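DNA translocase coupling protein (Clostridium perfringens, PDB 6O1W) probably binds ATP and DNA as a membrane-anchored FtsK/SpoIIIE-family translocase of pCW3 conjugation, this chain being a piece that includes its P-loop ATPase region. Local coordinates at residues I94-W100 and Q337-F343; S129-A135 and V294-G300; E174-V178 and D345-P351; L146-L150 and I230-D234. One frame throughout, in Å; residues are numbered along the deposited sequence.

In the fold
The four contacts gather round the P-loop helix 142-155 and the mixed sheet. Interaction 2 pairs two strands, interaction 4 lays the helix on the sheet; their centres are about 11 Å apart, Ser134 CB meeting Leu146 CD2 at 3.7 Å. Interaction 1, about 17 Å from both between centres, also touches the helix, Trp100 CE3 lying 3.4 Å from Cys148 SG. Interaction 3, its centre about 13 Å from that of interaction 4, brings Tyr175 OH to 3.6 Å from Arg147 CD and meets interaction 1 where Phe343 CE2 packs 3.5 Å from His348 CB. No ATP is bound, but side chains of Ser134, Arg147 and Phe343 lie within about 5 Å of those binding ATP in another structure, and Asp234 of predicted-site Ser143.

Interaction 1. Residues I94-W100 and Q337-F343; sequences IPKYLPW and QFQAFYF
Lay segment 94-100, extended except for a kink at Lys96 (phi/psi -105/-5), beside the end of strand 334-340 and the extended residues 341-343, both segments heading the same way. A single beta bridge joins Pro99 to Tyr342 (CA-CA 4.8 Å): Tyr342 N donates to Leu98 O and Trp100 N to Tyr342 O, each at 2.9 Å. Phe341 CA adds a CH···O contact to Leu98 O at 3.2 Å. Leu98 (chi1 t, chi2 p) is one bump, its CB 4.0 Å from Gln339 CG and CD2 3.6 Å from Phe341 CD1. Ile94 CD1 rests 3.8 Å from Gln337 CG. Downstream, the larger bump, Trp100 (chi1 t), wedges between two rings: its six-membered edge meets the Phe341 face (centroids 5.1 Å, planes 83°), and the Phe343 edge meets the face of its five-membered ring (5.2 Å, 60°). This aromatic cluster pins the loop against helix 142-155, near Ala340, which contacts ATP in another structure of the protein. A water fills the hollow, linking Leu98 N (3.0 Å), Gln339 NE2 (2.8 Å) and Ala340 O (2.7 Å). Pro95 O and Gln339 OE1, two acceptors 3.2 Å apart, both accept from Arg326, so a shared donor makes their closeness tolerable.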
# COMPACT_ATOMS: atom_id res chain seq x y z
N ILE A 94 15.45 -6.54 3.09
CA ILE A 94 14.13 -6.34 3.69
C ILE A 94 13.58 -7.74 3.98
O ILE A 94 13.85 -8.64 3.19
CB ILE A 94 13.11 -5.44 2.88
CG1 ILE A 94 12.96 -5.85 1.42
CG2 ILE A 94 13.47 -3.97 2.99
CD1 ILE A 94 12.03 -4.93 0.64
N PRO A 95 12.80 -7.95 5.06
CA PRO A 95 12.30 -9.30 5.34
C PRO A 95 11.34 -9.83 4.29
O PRO A 95 10.77 -9.07 3.51
CB PRO A 95 11.61 -9.15 6.71
CG PRO A 95 12.13 -7.88 7.28
CD PRO A 95 12.37 -7.00 6.11
N LYS A 96 11.16 -11.16 4.27
CA LYS A 96 10.24 -11.83 3.34
C LYS A 96 8.99 -12.27 4.12
O LYS A 96 8.03 -12.80 3.56
CB LYS A 96 10.92 -13.02 2.65
CG LYS A 96 12.10 -12.63 1.77
CD LYS A 96 12.49 -13.78 0.83
CE LYS A 96 13.47 -13.34 -0.22
NZ LYS A 96 13.62 -14.34 -1.31
N TYR A 97 9.04 -12.06 5.45
CA TYR A 97 7.98 -12.32 6.41
C TYR A 97 8.23 -11.44 7.60
O TYR A 97 9.34 -11.40 8.13
CB TYR A 97 7.94 -13.80 6.83
CG TYR A 97 6.83 -14.12 7.80
CD1 TYR A 97 5.49 -13.92 7.46
CD2 TYR A 97 7.11 -14.65 9.06
CE1 TYR A 97 4.46 -14.23 8.35
CE2 TYR A 97 6.09 -14.97 9.95
CZ TYR A 97 4.77 -14.75 9.59
OH TYR A 97 3.77 -15.08 10.47
N LEU A 98 7.19 -10.70 8.02
CA LEU A 98 7.30 -9.76 9.12
C LEU A 98 6.00 -9.79 9.90
O LEU A 98 5.05 -9.06 9.57
CB LEU A 98 7.60 -8.37 8.54
CG LEU A 98 7.83 -7.23 9.48
CD1 LEU A 98 9.18 -7.36 10.19
CD2 LEU A 98 7.75 -5.93 8.72
N PRO A 99 5.90 -10.69 10.91
CA PRO A 99 4.66 -10.78 11.70
C PRO A 99 4.40 -9.50 12.47
O PRO A 99 5.34 -8.86 12.94
CB PRO A 99 4.92 -11.95 12.65
CG PRO A 99 6.41 -12.07 12.73
CD PRO A 99 6.92 -11.66 11.39
N TRP A 100 3.13 -9.14 12.63
CA TRP A 100 2.74 -8.00 13.45
C TRP A 100 3.09 -8.29 14.90
O TRP A 100 3.05 -9.44 15.33
CB TRP A 100 1.23 -7.73 13.34
CG TRP A 100 0.74 -6.76 14.38
CD1 TRP A 100 0.06 -7.05 15.53
CD2 TRP A 100 1.08 -5.36 14.46
NE1 TRP A 100 -0.12 -5.91 16.28
CE2 TRP A 100 0.50 -4.86 15.65
CE3 TRP A 100 1.82 -4.49 13.64
CZ2 TRP A 100 0.60 -3.51 16.01
CZ3 TRP A 100 1.90 -3.16 14.00
CH2 TRP A 100 1.33 -2.69 15.20
N GLN A 337 9.99 0.43 -1.86
CA GLN A 337 9.60 -0.95 -1.65
C GLN A 337 9.65 -1.22 -0.13
O GLN A 337 10.54 -0.73 0.56
CB GLN A 337 10.58 -1.89 -2.43
CG GLN A 337 10.23 -3.36 -2.33
CD GLN A 337 11.09 -4.33 -3.13
OE1 GLN A 337 12.08 -4.01 -3.82
NE2 GLN A 337 10.71 -5.55 -3.05
N PHE A 338 8.68 -1.97 0.39
CA PHE A 338 8.67 -2.35 1.80
C PHE A 338 7.94 -3.67 1.98
O PHE A 338 7.12 -4.03 1.12
CB PHE A 338 8.00 -1.26 2.69
CG PHE A 338 6.48 -1.27 2.73
CD1 PHE A 338 5.74 -0.73 1.69
CD2 PHE A 338 5.80 -1.79 3.83
CE1 PHE A 338 4.34 -0.69 1.74
CE2 PHE A 338 4.40 -1.78 3.88
CZ PHE A 338 3.68 -1.24 2.82
N GLN A 339 8.20 -4.35 3.13
CA GLN A 339 7.53 -5.58 3.55
C GLN A 339 6.47 -5.18 4.56
O GLN A 339 6.79 -4.64 5.61
CB GLN A 339 8.51 -6.58 4.21
CG GLN A 339 7.90 -7.97 4.53
CD GLN A 339 7.41 -8.74 3.31
OE1 GLN A 339 7.90 -8.58 2.19
NE2 GLN A 339 6.41 -9.59 3.50
N ALA A 340 5.22 -5.48 4.24
CA ALA A 340 4.08 -5.19 5.09
C ALA A 340 3.99 -6.20 6.21
O ALA A 340 4.31 -7.37 6.00
CB ALA A 340 2.80 -5.24 4.26
N PHE A 341 3.50 -5.77 7.37
CA PHE A 341 3.25 -6.63 8.52
C PHE A 341 2.17 -7.64 8.16
O PHE A 341 1.20 -7.30 7.47
CB PHE A 341 2.71 -5.83 9.72
CG PHE A 341 3.68 -4.89 10.36
CD1 PHE A 341 4.88 -5.35 10.89
CD2 PHE A 341 3.38 -3.54 10.49
CE1 PHE A 341 5.79 -4.47 11.47
CE2 PHE A 341 4.28 -2.66 11.11
CZ PHE A 341 5.48 -3.13 11.60
N TYR A 342 2.34 -8.88 8.62
CA TYR A 342 1.29 -9.86 8.42
C TYR A 342 0.54 -9.85 9.74
O TYR A 342 1.11 -10.14 10.79
CB TYR A 342 1.78 -11.26 8.01
CG TYR A 342 0.63 -12.23 7.83
CD1 TYR A 342 -0.30 -12.05 6.80
CD2 TYR A 342 0.43 -13.28 8.71
CE1 TYR A 342 -1.41 -12.89 6.67
CE2 TYR A 342 -0.65 -14.15 8.57
CZ TYR A 342 -1.58 -13.94 7.56
OH TYR A 342 -2.65 -14.80 7.43
N PHE A 343 -0.69 -9.34 9.68
CA PHE A 343 -1.60 -9.19 10.82
C PHE A 343 -2.64 -10.26 10.60
O PHE A 343 -3.33 -10.26 9.59
CB PHE A 343 -2.22 -7.78 10.82
CG PHE A 343 -3.18 -7.51 11.96
CD1 PHE A 343 -4.54 -7.80 11.83
CD2 PHE A 343 -2.73 -6.96 13.15
CE1 PHE A 343 -5.42 -7.55 12.88
CE2 PHE A 343 -3.62 -6.70 14.19
CZ PHE A 343 -4.95 -7.03 14.06
O HOH W 1 5.18 -9.93 5.99

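Interaction 2. Residues S129-A135 and V294-G300; sequences SPHILSA and VPVRICG
Backbone hydrogen bonds come first. Strands 132-135 and 296-299 run parallel, axes 4.7 Å apart and 11° off, in the register Ile132-Val296, Leu133-Arg297, Ser134-Ile298, Ala135-Cys299. The ladder reads Val296 N to His131 O (3.3 Å), Leu133 N to Val296 O (2.9 Å), Ile298 N to Leu133 O (2.8 Å), Ala135 N to Ile298 O (2.8 Å) and Gly300 N to Ala135 O (2.7 Å). CH···O contacts run alongside, the shortest from Ser134 CA to Ile298 O at 3.3 Å. Strand 132-135 leads directly into the Walker A P-loop and helix 142-155, the strand-loop-helix of P-loop NTPases; Ser134 OG is hydrogen-bonded to Lys142 O. Apolar contacts occupy both faces. Under that helix, Ile132 CG1 meets Val296 CB and Ile132 CG2 meets Ile298 CD1, both at 3.8 Å. On the face of Leu133 and Arg297, Leu133 CB packs 3.8 Å from Val294 CG1. Among polar side chains, Arg297 (chi1 and chi2 m) folds back, giving Val294 O bonds from NE (2.8 Å) and NH2 (3.1 Å).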
# COMPACT_ATOMS: atom_id res chain seq x y z
N SER A 129 -1.17 13.13 6.42
CA SER A 129 -1.61 12.42 5.21
C SER A 129 -2.79 11.57 5.68
O SER A 129 -2.61 10.50 6.25
CB SER A 129 -0.45 11.62 4.64
OG SER A 129 0.04 10.73 5.62
N PRO A 130 -4.01 12.15 5.62
CA PRO A 130 -5.16 11.55 6.33
C PRO A 130 -5.83 10.32 5.73
O PRO A 130 -6.60 9.67 6.45
CB PRO A 130 -6.16 12.72 6.42
CG PRO A 130 -5.83 13.61 5.26
CD PRO A 130 -4.35 13.49 5.06
N HIS A 131 -5.61 10.03 4.43
CA HIS A 131 -6.27 8.89 3.79
C HIS A 131 -5.29 7.96 3.11
O HIS A 131 -4.23 8.38 2.63
CB HIS A 131 -7.38 9.37 2.83
CG HIS A 131 -8.25 10.42 3.43
ND1 HIS A 131 -9.02 10.17 4.56
CD2 HIS A 131 -8.41 11.71 3.07
CE1 HIS A 131 -9.63 11.31 4.83
NE2 HIS A 131 -9.29 12.27 3.97
N ILE A 132 -5.64 6.68 3.09
CA ILE A 132 -4.80 5.60 2.57
C ILE A 132 -5.58 4.74 1.57
O ILE A 132 -6.73 4.35 1.84
CB ILE A 132 -4.32 4.71 3.75
CG1 ILE A 132 -3.50 5.53 4.77
CG2 ILE A 132 -3.56 3.45 3.25
CD1 ILE A 132 -3.15 4.84 6.10
N LEU A 133 -4.94 4.41 0.46
CA LEU A 133 -5.51 3.50 -0.51
C LEU A 133 -4.53 2.32 -0.61
O LEU A 133 -3.32 2.52 -0.85
CB LEU A 133 -5.68 4.20 -1.88
CG LEU A 133 -6.22 3.30 -3.03
CD1 LEU A 133 -7.72 3.23 -3.01
CD2 LEU A 133 -5.82 3.86 -4.40
N SER A 134 -5.04 1.11 -0.39
CA SER A 134 -4.24 -0.11 -0.44
C SER A 134 -4.77 -0.97 -1.56
O SER A 134 -5.95 -1.35 -1.54
CB SER A 134 -4.26 -0.84 0.92
OG SER A 134 -3.58 -2.08 0.88
N ALA A 135 -3.92 -1.21 -2.59
CA ALA A 135 -4.29 -1.96 -3.78
C ALA A 135 -3.48 -3.21 -3.96
O ALA A 135 -2.27 -3.20 -3.77
CB ALA A 135 -4.19 -1.08 -5.01
N VAL A 294 -6.47 11.37 -1.84
CA VAL A 294 -5.98 10.22 -1.05
C VAL A 294 -4.47 10.17 -1.24
O VAL A 294 -4.03 9.65 -2.24
CB VAL A 294 -6.69 8.88 -1.39
CG1 VAL A 294 -6.13 7.73 -0.54
CG2 VAL A 294 -8.20 9.03 -1.18
N PRO A 295 -3.67 10.75 -0.32
CA PRO A 295 -2.21 10.86 -0.57
C PRO A 295 -1.38 9.60 -0.38
O PRO A 295 -0.35 9.49 -1.04
CB PRO A 295 -1.77 11.96 0.40
CG PRO A 295 -2.75 11.87 1.52
CD PRO A 295 -4.05 11.51 0.89
N VAL A 296 -1.75 8.69 0.54
CA VAL A 296 -0.96 7.49 0.78
C VAL A 296 -1.41 6.38 -0.16
O VAL A 296 -2.60 6.05 -0.19
CB VAL A 296 -1.00 7.01 2.26
CG1 VAL A 296 -0.17 5.75 2.43
CG2 VAL A 296 -0.55 8.10 3.23
N ARG A 297 -0.47 5.78 -0.91
CA ARG A 297 -0.77 4.64 -1.77
C ARG A 297 0.11 3.49 -1.37
O ARG A 297 1.34 3.63 -1.25
CB ARG A 297 -0.55 4.93 -3.27
CG ARG A 297 -1.06 6.28 -3.75
CD ARG A 297 -2.57 6.34 -3.90
NE ARG A 297 -2.99 7.74 -4.05
CZ ARG A 297 -2.82 8.45 -5.15
NH1 ARG A 297 -2.30 7.89 -6.25
NH2 ARG A 297 -3.15 9.73 -5.18
N ILE A 298 -0.53 2.36 -1.18
CA ILE A 298 0.12 1.11 -0.89
C ILE A 298 -0.29 0.22 -2.06
O ILE A 298 -1.48 0.02 -2.28
CB ILE A 298 -0.20 0.54 0.52
CG1 ILE A 298 0.35 1.48 1.61
CG2 ILE A 298 0.43 -0.84 0.67
CD1 ILE A 298 -0.35 1.40 2.99
N CYS A 299 0.69 -0.24 -2.85
CA CYS A 299 0.40 -1.03 -4.04
C CYS A 299 1.15 -2.35 -4.10
O CYS A 299 2.37 -2.39 -3.95
CB CYS A 299 0.64 -0.20 -5.30
SG CYS A 299 -0.10 -0.91 -6.79
N GLY A 300 0.40 -3.43 -4.31
CA GLY A 300 0.94 -4.77 -4.46
C GLY A 300 1.42 -4.95 -5.89
O GLY A 300 1.37 -4.03 -6.70

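Interaction 3. Residues E174-V178 and D345-P351; sequences EYEKV and DDKHFIP
This is an aromatic stack with a hydrogen bond at its rim, joining the loop between strands 159-163 and 179-182 to the short helix 345-348 and the residues after it, toward the C-terminal end of the chain. Residues 174-177 have helical backbone angles, with Lys177 N bonded to Glu174 O (3.3 Å) and Val178 N to Tyr175 O (3.1 Å). Phe349, just past the helix, is extended (phi/psi -94/102). The Tyr175 ring (chi1 m) lies face to face on the Phe349 ring (chi1 t), centroids 4.0 Å apart and planes at 17°, with CE1 of Tyr175 3.5 Å from CE1 of Phe349. Beyond the stack, Tyr175 OH donates to Asp345 OD1 at 2.7 Å, tying the ring's far end to the start of the helix. Two atoms border the Phe349 ring near its plane: Val178 CG2, 3.7 Å from CZ, and Glu174 O, 3.5 Å from CE2. Pro351 fills in alongside, its CG 3.5 Å from Glu174 OE1 and its CB 4.2 Å from Val178 CG1. Tyr175 also rests on Arg147 and Leu150 of helix 142-155, and Val178 on Leu154, while both stacked residues touch Phe343, so the contact lies along the flank of the P-loop helix.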
# COMPACT_ATOMS: atom_id res chain seq x y z
N GLU A 174 -16.41 -10.43 15.81
CA GLU A 174 -15.41 -9.88 16.71
C GLU A 174 -15.15 -8.41 16.41
O GLU A 174 -14.95 -7.64 17.35
CB GLU A 174 -14.14 -10.74 16.73
CG GLU A 174 -14.35 -12.15 17.29
CD GLU A 174 -14.89 -12.26 18.71
OE1 GLU A 174 -14.15 -11.93 19.66
OE2 GLU A 174 -16.06 -12.69 18.88
N TYR A 175 -15.25 -7.99 15.11
CA TYR A 175 -15.12 -6.59 14.66
C TYR A 175 -16.29 -5.78 15.13
O TYR A 175 -16.12 -4.62 15.49
CB TYR A 175 -14.94 -6.47 13.14
CG TYR A 175 -13.50 -6.72 12.78
CD1 TYR A 175 -12.54 -5.72 12.93
CD2 TYR A 175 -13.06 -8.01 12.46
CE1 TYR A 175 -11.19 -5.99 12.73
CE2 TYR A 175 -11.71 -8.27 12.23
CZ TYR A 175 -10.78 -7.26 12.37
OH TYR A 175 -9.46 -7.50 12.13
N GLU A 176 -17.47 -6.40 15.19
CA GLU A 176 -18.71 -5.79 15.67
C GLU A 176 -18.64 -5.42 17.15
O GLU A 176 -19.42 -4.58 17.59
CB GLU A 176 -19.91 -6.71 15.42
CG GLU A 176 -20.72 -6.30 14.20
CD GLU A 176 -22.07 -6.97 14.08
OE1 GLU A 176 -22.33 -7.96 14.80
OE2 GLU A 176 -22.88 -6.50 13.24
N LYS A 177 -17.73 -6.03 17.92
CA LYS A 177 -17.59 -5.69 19.35
C LYS A 177 -16.92 -4.32 19.50
O LYS A 177 -17.12 -3.67 20.53
CB LYS A 177 -16.73 -6.73 20.10
CG LYS A 177 -17.14 -8.18 19.91
CD LYS A 177 -18.02 -8.70 21.03
CE LYS A 177 -18.30 -10.18 20.90
NZ LYS A 177 -19.15 -10.50 19.72
N VAL A 178 -16.10 -3.88 18.50
CA VAL A 178 -15.31 -2.65 18.60
C VAL A 178 -15.79 -1.50 17.69
O VAL A 178 -15.26 -0.39 17.77
CB VAL A 178 -13.80 -2.94 18.38
CG1 VAL A 178 -13.28 -3.99 19.37
CG2 VAL A 178 -13.48 -3.35 16.94
N ASP A 345 -5.95 -11.98 12.07
CA ASP A 345 -7.09 -11.79 12.99
C ASP A 345 -7.14 -12.84 14.11
O ASP A 345 -7.38 -12.49 15.27
CB ASP A 345 -8.42 -11.81 12.23
CG ASP A 345 -8.63 -10.64 11.30
OD1 ASP A 345 -7.94 -9.61 11.48
OD2 ASP A 345 -9.48 -10.74 10.39
N ASP A 346 -6.88 -14.12 13.77
CA ASP A 346 -6.93 -15.23 14.73
C ASP A 346 -5.94 -15.09 15.88
O ASP A 346 -6.22 -15.60 16.97
CB ASP A 346 -6.79 -16.61 14.05
CG ASP A 346 -8.06 -17.13 13.40
OD1 ASP A 346 -9.16 -16.83 13.92
OD2 ASP A 346 -7.95 -17.86 12.39
N LYS A 347 -4.83 -14.38 15.69
CA LYS A 347 -3.90 -14.23 16.81
C LYS A 347 -3.57 -12.78 17.19
O LYS A 347 -3.03 -12.56 18.27
CB LYS A 347 -2.61 -15.04 16.59
CG LYS A 347 -1.85 -14.85 15.32
CD LYS A 347 -1.07 -16.12 15.05
CE LYS A 347 -0.09 -15.94 13.92
NZ LYS A 347 0.48 -17.24 13.46
N HIS A 348 -3.94 -11.79 16.36
CA HIS A 348 -3.56 -10.42 16.65
C HIS A 348 -4.71 -9.50 17.02
O HIS A 348 -4.48 -8.50 17.69
CB HIS A 348 -2.76 -9.84 15.47
CG HIS A 348 -1.49 -10.58 15.19
ND1 HIS A 348 -1.17 -11.02 13.92
CD2 HIS A 348 -0.52 -10.98 16.05
CE1 HIS A 348 -0.01 -11.65 14.03
NE2 HIS A 348 0.42 -11.66 15.30
N PHE A 349 -5.95 -9.83 16.63
CA PHE A 349 -7.12 -9.00 16.89
C PHE A 349 -7.78 -9.47 18.17
O PHE A 349 -8.43 -10.51 18.18
CB PHE A 349 -8.08 -8.99 15.68
CG PHE A 349 -9.27 -8.09 15.89
CD1 PHE A 349 -9.13 -6.71 15.80
CD2 PHE A 349 -10.51 -8.61 16.22
CE1 PHE A 349 -10.22 -5.87 16.05
CE2 PHE A 349 -11.60 -7.76 16.48
CZ PHE A 349 -11.44 -6.40 16.41
N ILE A 350 -7.56 -8.74 19.27
CA ILE A 350 -8.04 -9.09 20.62
C ILE A 350 -9.05 -8.03 21.08
O ILE A 350 -8.65 -6.99 21.60
CB ILE A 350 -6.85 -9.34 21.60
CG1 ILE A 350 -5.83 -10.32 20.99
CG2 ILE A 350 -7.35 -9.85 22.97
CD1 ILE A 350 -4.40 -10.20 21.51
N PRO A 351 -10.36 -8.26 20.81
CA PRO A 351 -11.37 -7.23 21.11
C PRO A 351 -11.42 -6.73 22.55
O PRO A 351 -11.71 -5.55 22.78
CB PRO A 351 -12.69 -7.89 20.70
CG PRO A 351 -12.32 -8.95 19.77
CD PRO A 351 -10.97 -9.43 20.14

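Interaction 4. Residues L146-L150 and I230-D234; sequences LRCIL and IVVID
Leu150, Val232 and Ile230 bury the most surface, 55 to 57 Å² each. Helix segment 146-150 packs along strand 230-233 with axes 9.8 Å apart, nearly antiparallel (signed crossing angle -165°), with Leu146 CA 7.2 Å from Val232 CA and Leu150 CA 7.2 Å from Ile230 CA. Leu150 (chi1 t, chi2 p) brings CD1 to 3.8 Å from Ile230 CG2 and 4.1 Å from Val232 CG2. Ile230 (t, t) sends CD1 to 3.8 Å from Leu150 CA and 4.2 Å from Ile149 CG2, and Val232 CG1 faces Leu146 CB at 4.2 Å. This is the helix-on-sheet core of a P-loop NTPase, the apolar strand closing on Asp234 in a way consistent with Walker B. Asp234 OD1 lies 3.5 Å from Arg147 NH2, a salt bridge with the oxygen well out of the guanidinium plane. Arg147 NH2 hydrogen-bonds Glu170 O, and Asp234 OD1 makes a weak bond to Ser143 OG of the predicted ATP site. The Arg147-Asp234 attraction rests on charge alone, at the Asp234 end of an otherwise apolar interface.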
# COMPACT_ATOMS: atom_id res chain seq x y z
N LEU A 146 -4.79 -2.95 5.99
CA LEU A 146 -5.89 -2.11 6.46
C LEU A 146 -6.35 -2.50 7.87
O LEU A 146 -6.60 -1.62 8.66
CB LEU A 146 -7.07 -2.17 5.47
CG LEU A 146 -6.77 -1.67 4.04
CD1 LEU A 146 -8.01 -1.71 3.20
CD2 LEU A 146 -6.18 -0.26 4.06
N ARG A 147 -6.44 -3.82 8.16
CA ARG A 147 -6.86 -4.33 9.48
C ARG A 147 -5.77 -4.08 10.54
O ARG A 147 -6.11 -3.87 11.70
CB ARG A 147 -7.25 -5.81 9.41
CG ARG A 147 -8.53 -6.04 8.60
CD ARG A 147 -8.90 -7.51 8.55
NE ARG A 147 -9.98 -7.74 7.60
CZ ARG A 147 -9.81 -8.21 6.36
NH1 ARG A 147 -8.60 -8.53 5.92
NH2 ARG A 147 -10.86 -8.38 5.56
N CYS A 148 -4.49 -4.08 10.13
CA CYS A 148 -3.32 -3.75 10.97
C CYS A 148 -3.37 -2.27 11.37
O CYS A 148 -3.11 -1.93 12.51
CB CYS A 148 -2.04 -4.07 10.22
SG CYS A 148 -0.55 -3.91 11.22
N ILE A 149 -3.67 -1.38 10.41
CA ILE A 149 -3.83 0.07 10.64
C ILE A 149 -5.01 0.28 11.60
O ILE A 149 -4.89 1.04 12.55
CB ILE A 149 -4.06 0.82 9.30
CG1 ILE A 149 -2.75 0.80 8.44
CG2 ILE A 149 -4.56 2.29 9.56
CD1 ILE A 149 -2.97 1.14 7.02
N LEU A 150 -6.15 -0.41 11.35
CA LEU A 150 -7.36 -0.34 12.15
C LEU A 150 -7.07 -0.69 13.60
O LEU A 150 -7.49 0.04 14.49
CB LEU A 150 -8.44 -1.29 11.57
CG LEU A 150 -9.73 -1.50 12.36
CD1 LEU A 150 -10.50 -0.13 12.58
CD2 LEU A 150 -10.62 -2.54 11.66
N ILE A 230 -12.07 6.28 12.22
CA ILE A 230 -11.46 5.53 11.13
C ILE A 230 -12.55 4.80 10.35
O ILE A 230 -13.42 4.15 10.93
CB ILE A 230 -10.27 4.62 11.55
CG1 ILE A 230 -9.64 3.92 10.28
CG2 ILE A 230 -10.63 3.65 12.70
CD1 ILE A 230 -8.66 2.80 10.51
N VAL A 231 -12.54 4.97 9.04
CA VAL A 231 -13.53 4.38 8.14
C VAL A 231 -12.77 3.42 7.23
O VAL A 231 -11.93 3.85 6.45
CB VAL A 231 -14.29 5.45 7.32
CG1 VAL A 231 -15.43 4.82 6.52
CG2 VAL A 231 -14.80 6.58 8.22
N VAL A 232 -13.06 2.14 7.34
CA VAL A 232 -12.36 1.13 6.56
C VAL A 232 -13.30 0.65 5.48
O VAL A 232 -14.38 0.16 5.79
CB VAL A 232 -11.82 -0.05 7.42
CG1 VAL A 232 -10.99 -1.03 6.58
CG2 VAL A 232 -11.01 0.47 8.60
N ILE A 233 -12.91 0.82 4.23
CA ILE A 233 -13.72 0.39 3.10
C ILE A 233 -12.95 -0.78 2.53
O ILE A 233 -11.87 -0.60 1.95
CB ILE A 233 -13.92 1.58 2.10
CG1 ILE A 233 -14.71 2.75 2.77
CG2 ILE A 233 -14.55 1.11 0.78
CD1 ILE A 233 -14.63 4.09 2.04
N ASP A 234 -13.48 -1.99 2.73
CA ASP A 234 -12.84 -3.22 2.26
C ASP A 234 -12.67 -3.24 0.75
O ASP A 234 -11.62 -3.68 0.27
CB ASP A 234 -13.64 -4.46 2.70
CG ASP A 234 -12.92 -5.76 2.36
OD1 ASP A 234 -11.92 -6.10 3.06
OD2 ASP A 234 -13.35 -6.43 1.39